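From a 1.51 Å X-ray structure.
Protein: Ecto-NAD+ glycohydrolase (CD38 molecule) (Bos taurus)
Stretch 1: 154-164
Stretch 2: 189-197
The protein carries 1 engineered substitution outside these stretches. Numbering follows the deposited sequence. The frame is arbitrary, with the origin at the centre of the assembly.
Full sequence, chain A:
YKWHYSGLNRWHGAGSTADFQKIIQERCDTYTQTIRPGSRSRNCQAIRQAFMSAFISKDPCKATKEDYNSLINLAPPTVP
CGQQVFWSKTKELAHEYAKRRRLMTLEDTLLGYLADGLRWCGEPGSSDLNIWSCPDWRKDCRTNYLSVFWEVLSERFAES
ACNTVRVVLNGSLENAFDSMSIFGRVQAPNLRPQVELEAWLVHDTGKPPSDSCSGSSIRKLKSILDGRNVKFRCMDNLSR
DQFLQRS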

# COMPACT_ATOMS: atom_id res chain seq x y z
N SER A 154 -3.87 22.28 -4.92
CA SER A 154 -3.57 22.84 -6.27
C SER A 154 -2.22 23.53 -6.30
O SER A 154 -1.44 23.40 -7.26
CB SER A 154 -4.64 23.86 -6.67
OG SER A 154 -5.85 23.22 -7.01
N GLU A 155 -1.95 24.34 -5.28
CA GLU A 155 -0.64 25.04 -5.18
C GLU A 155 0.51 24.07 -5.16
O GLU A 155 1.50 24.25 -5.88
CB GLU A 155 -0.58 25.90 -3.91
CG GLU A 155 -1.54 27.06 -3.95
CD GLU A 155 -1.39 27.99 -2.74
OE1 GLU A 155 -0.84 27.56 -1.71
OE2 GLU A 155 -1.86 29.15 -2.83
N ARG A 156 0.40 23.03 -4.34
CA ARG A 156 1.52 22.11 -4.18
C ARG A 156 1.71 21.31 -5.48
O ARG A 156 2.83 21.09 -5.93
CB ARG A 156 1.32 21.21 -2.98
CG ARG A 156 1.32 21.99 -1.65
CD ARG A 156 2.72 22.50 -1.31
NE ARG A 156 3.63 21.38 -1.06
CZ ARG A 156 3.86 20.86 0.15
NH1 ARG A 156 3.25 21.38 1.21
NH2 ARG A 156 4.69 19.83 0.30
N PHE A 157 0.59 20.95 -6.13
CA PHE A 157 0.59 20.22 -7.41
C PHE A 157 1.30 21.08 -8.48
O PHE A 157 2.16 20.59 -9.21
CB PHE A 157 -0.89 19.98 -7.76
CG PHE A 157 -1.16 19.24 -9.06
CD1 PHE A 157 -0.93 17.86 -9.16
CD2 PHE A 157 -1.82 19.89 -10.10
CE1 PHE A 157 -1.28 17.17 -10.35
CE2 PHE A 157 -2.16 19.20 -11.28
CZ PHE A 157 -1.88 17.85 -11.40
N ALA A 158 1.00 22.39 -8.51
CA ALA A 158 1.59 23.27 -9.53
C ALA A 158 3.08 23.50 -9.23
O ALA A 158 3.92 23.51 -10.15
CB ALA A 158 0.84 24.61 -9.59
N GLU A 159 3.39 23.70 -7.95
CA GLU A 159 4.78 23.98 -7.57
C GLU A 159 5.73 22.83 -7.86
O GLU A 159 6.94 23.05 -8.06
CB GLU A 159 4.87 24.35 -6.10
CG GLU A 159 4.28 25.68 -5.79
CD GLU A 159 4.07 25.90 -4.27
OE1 GLU A 159 4.37 24.99 -3.47
OE2 GLU A 159 3.58 26.99 -3.91
N SER A 160 5.22 21.61 -7.84
CA SER A 160 6.10 20.45 -8.00
C SER A 160 6.17 19.94 -9.45
O SER A 160 6.92 19.01 -9.73
CB SER A 160 5.62 19.31 -7.08
OG SER A 160 4.32 18.93 -7.43
N ALA A 161 5.42 20.56 -10.36
CA ALA A 161 5.41 20.14 -11.77
C ALA A 161 6.80 20.15 -12.37
O ALA A 161 7.64 20.99 -12.02
CB ALA A 161 4.53 21.06 -12.60
N CYS A 162 7.04 19.21 -13.29
CA CYS A 162 8.37 19.10 -13.87
C CYS A 162 8.29 18.77 -15.35
O CYS A 162 7.39 18.03 -15.79
CB CYS A 162 9.15 18.01 -13.13
SG CYS A 162 10.51 17.23 -14.03
N ASN A 163 9.23 19.34 -16.10
CA ASN A 163 9.30 19.15 -17.55
C ASN A 163 8.02 19.56 -18.28
O ASN A 163 7.52 20.66 -18.04
CB ASN A 163 9.77 17.74 -17.88
CG ASN A 163 11.19 17.48 -17.35
OD1 ASN A 163 11.94 18.42 -17.16
ND2 ASN A 163 11.54 16.23 -17.14
N THR A 164 7.49 18.73 -19.18
CA THR A 164 6.33 19.18 -19.95
C THR A 164 5.03 18.92 -19.20
O THR A 164 4.80 17.79 -18.76
CB THR A 164 6.26 18.52 -21.34
OG1 THR A 164 7.38 18.99 -22.10
CG2 THR A 164 4.97 18.90 -22.07
N PRO A 189 -0.49 30.47 -11.72
CA PRO A 189 0.45 31.44 -11.12
C PRO A 189 1.50 30.79 -10.23
O PRO A 189 2.49 31.45 -9.89
CB PRO A 189 -0.47 32.34 -10.26
CG PRO A 189 -1.79 32.26 -10.99
CD PRO A 189 -1.91 30.84 -11.45
N ASN A 190 1.28 29.52 -9.86
CA ASN A 190 2.19 28.83 -8.97
C ASN A 190 3.00 27.73 -9.66
O ASN A 190 3.71 26.98 -8.99
CB ASN A 190 1.45 28.28 -7.75
CG ASN A 190 1.04 29.38 -6.82
OD1 ASN A 190 -0.16 29.62 -6.59
ND2 ASN A 190 2.04 30.08 -6.29
N LEU A 191 2.90 27.67 -10.98
CA LEU A 191 3.68 26.67 -11.74
C LEU A 191 5.17 26.85 -11.49
O LEU A 191 5.68 27.96 -11.47
CB LEU A 191 3.43 26.81 -13.25
CG LEU A 191 2.17 26.14 -13.74
CD1 LEU A 191 1.91 26.59 -15.20
CD2 LEU A 191 2.28 24.58 -13.64
N ARG A 192 5.88 25.73 -11.33
CA ARG A 192 7.33 25.78 -11.17
C ARG A 192 7.94 26.50 -12.36
O ARG A 192 7.61 26.19 -13.52
CB ARG A 192 7.92 24.36 -11.09
CG ARG A 192 9.41 24.39 -10.77
CD ARG A 192 10.07 23.05 -11.09
NE ARG A 192 9.53 21.92 -10.36
CZ ARG A 192 10.06 21.47 -9.20
NH1 ARG A 192 11.05 22.11 -8.61
NH2 ARG A 192 9.54 20.40 -8.61
N PRO A 193 8.81 27.49 -12.09
CA PRO A 193 9.38 28.17 -13.26
C PRO A 193 10.11 27.21 -14.21
O PRO A 193 10.68 26.20 -13.77
CB PRO A 193 10.34 29.19 -12.65
CG PRO A 193 9.74 29.46 -11.31
CD PRO A 193 9.24 28.09 -10.83
N GLN A 194 10.11 27.57 -15.49
CA GLN A 194 10.88 26.85 -16.53
C GLN A 194 10.37 25.46 -16.92
O GLN A 194 11.01 24.77 -17.71
CB GLN A 194 12.37 26.80 -16.18
CG GLN A 194 12.96 28.19 -16.14
CD GLN A 194 14.46 28.21 -15.85
OE1 GLN A 194 15.21 27.42 -16.41
NE2 GLN A 194 14.88 29.10 -14.99
N VAL A 195 9.22 25.06 -16.39
CA VAL A 195 8.52 23.94 -17.04
C VAL A 195 8.04 24.40 -18.44
O VAL A 195 8.17 25.58 -18.78
CB VAL A 195 7.35 23.36 -16.19
CG1 VAL A 195 7.85 23.01 -14.80
CG2 VAL A 195 6.20 24.34 -16.11
N GLU A 196 7.54 23.47 -19.24
CA GLU A 196 6.95 23.82 -20.52
C GLU A 196 5.49 23.43 -20.45
O GLU A 196 5.14 22.37 -19.90
CB GLU A 196 7.63 23.11 -21.70
CG GLU A 196 9.14 23.35 -21.70
CD GLU A 196 9.81 22.98 -23.00
OE1 GLU A 196 9.10 22.54 -23.93
OE2 GLU A 196 11.05 23.16 -23.07
N LEU A 197 4.63 24.29 -20.97
CA LEU A 197 3.21 24.01 -20.87
C LEU A 197 2.58 23.97 -22.25
O LEU A 197 2.77 24.90 -23.07
CB LEU A 197 2.52 25.07 -19.99
CG LEU A 197 1.02 24.89 -19.72
CD1 LEU A 197 0.66 25.49 -18.33
CD2 LEU A 197 0.18 25.50 -20.82

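Stretch 2 lies along the end of a helix and the loop that follows it. The two run side by side in the same direction, from Ala158 beside Leu191 to Thr164 beside Glu196. Together they bury 567 Å², counting both sides. Four hydrogen bonds join them, and every acceptor is a backbone carbonyl of stretch 1.

The contact begins on the helix. Ala158 points its CB toward stretch 2, and a methyl is all that stands there. The backbone of Asn190 and Leu191 can therefore come close: the CA atoms of Ala158 and Leu191 are 4.6 Å apart. Asn190 also points toward the helix, and its CB lies 4.2 Å from CB of Ala158. Asn190 has the largest area covered by the other stretch.

Ala158 O sits near the end of the helix and is well used. It accepts a hydrogen bond from Arg192 N at 3.2 Å. It also receives a CA-H...O contact from Leu191 CA at 3.5 Å, and a weak bond from Ala161 N at 3.3 Å within its own stretch. A similar contact runs the other way, from Glu159 CA to Asn190 O at 3.5 Å.

Leu191 starts away from stretch 1, but its end comes nearer. Its CD2 lies 4.3 Å from Ala158 CB and 4.3 Å from Ala161 CB. One leucine methyl thus touches both alanines. Val195 adds to this small apolar patch, with CG1 4.4 Å from Ala161 CB. All four residues are buried, and their side chains have no polar group to satisfy. Val195 CG1 also packs 4.1 Å from Cys162 CA. The cysteine side chain points away from this contact and is bonded covalently elsewhere in the structure.

Arg192 is the long bump of the interface, and the carbonyls of Glu159, Ser160 and Ala161 line the place where it lies. It points toward stretch 1, with its first two chi angles t and the third m. This lays the side chain across the bend at Ser160 and Ala161, to the carbonyls of those two residues. Arg192 NE donates to Ala161 O at 2.7 Å, the shortest contact between the stretches. Arg192 NH2 donates to Ser160 O at 3.2 Å and is nearly straight, with an angle of 173° at the hydrogen. Both acceptors lie at the guanidinium edge, near its plane, while Glu159 O lies over one face. Glu159 O also meets the base of the side chain, 3.4 Å from Arg192 CB. An arginine suits this place: its chain is long enough to reach across the bend, and its flat end offers several donors.

A type II turn from Arg192 to Val195 carries the chain out and back. Pro193 and Gln194 lie on this exposed excursion and do not touch stretch 1. Val195 then returns, its CB 3.3 Å from Asn163 O. That carbonyl accepts a hydrogen bond from Glu196 N at 3.1 Å. Here Thr164 and Glu196 form a parallel bridge. Their side chains share one face of the sheet, where Thr164 OG1 lies 4.1 Å from Glu196 CB.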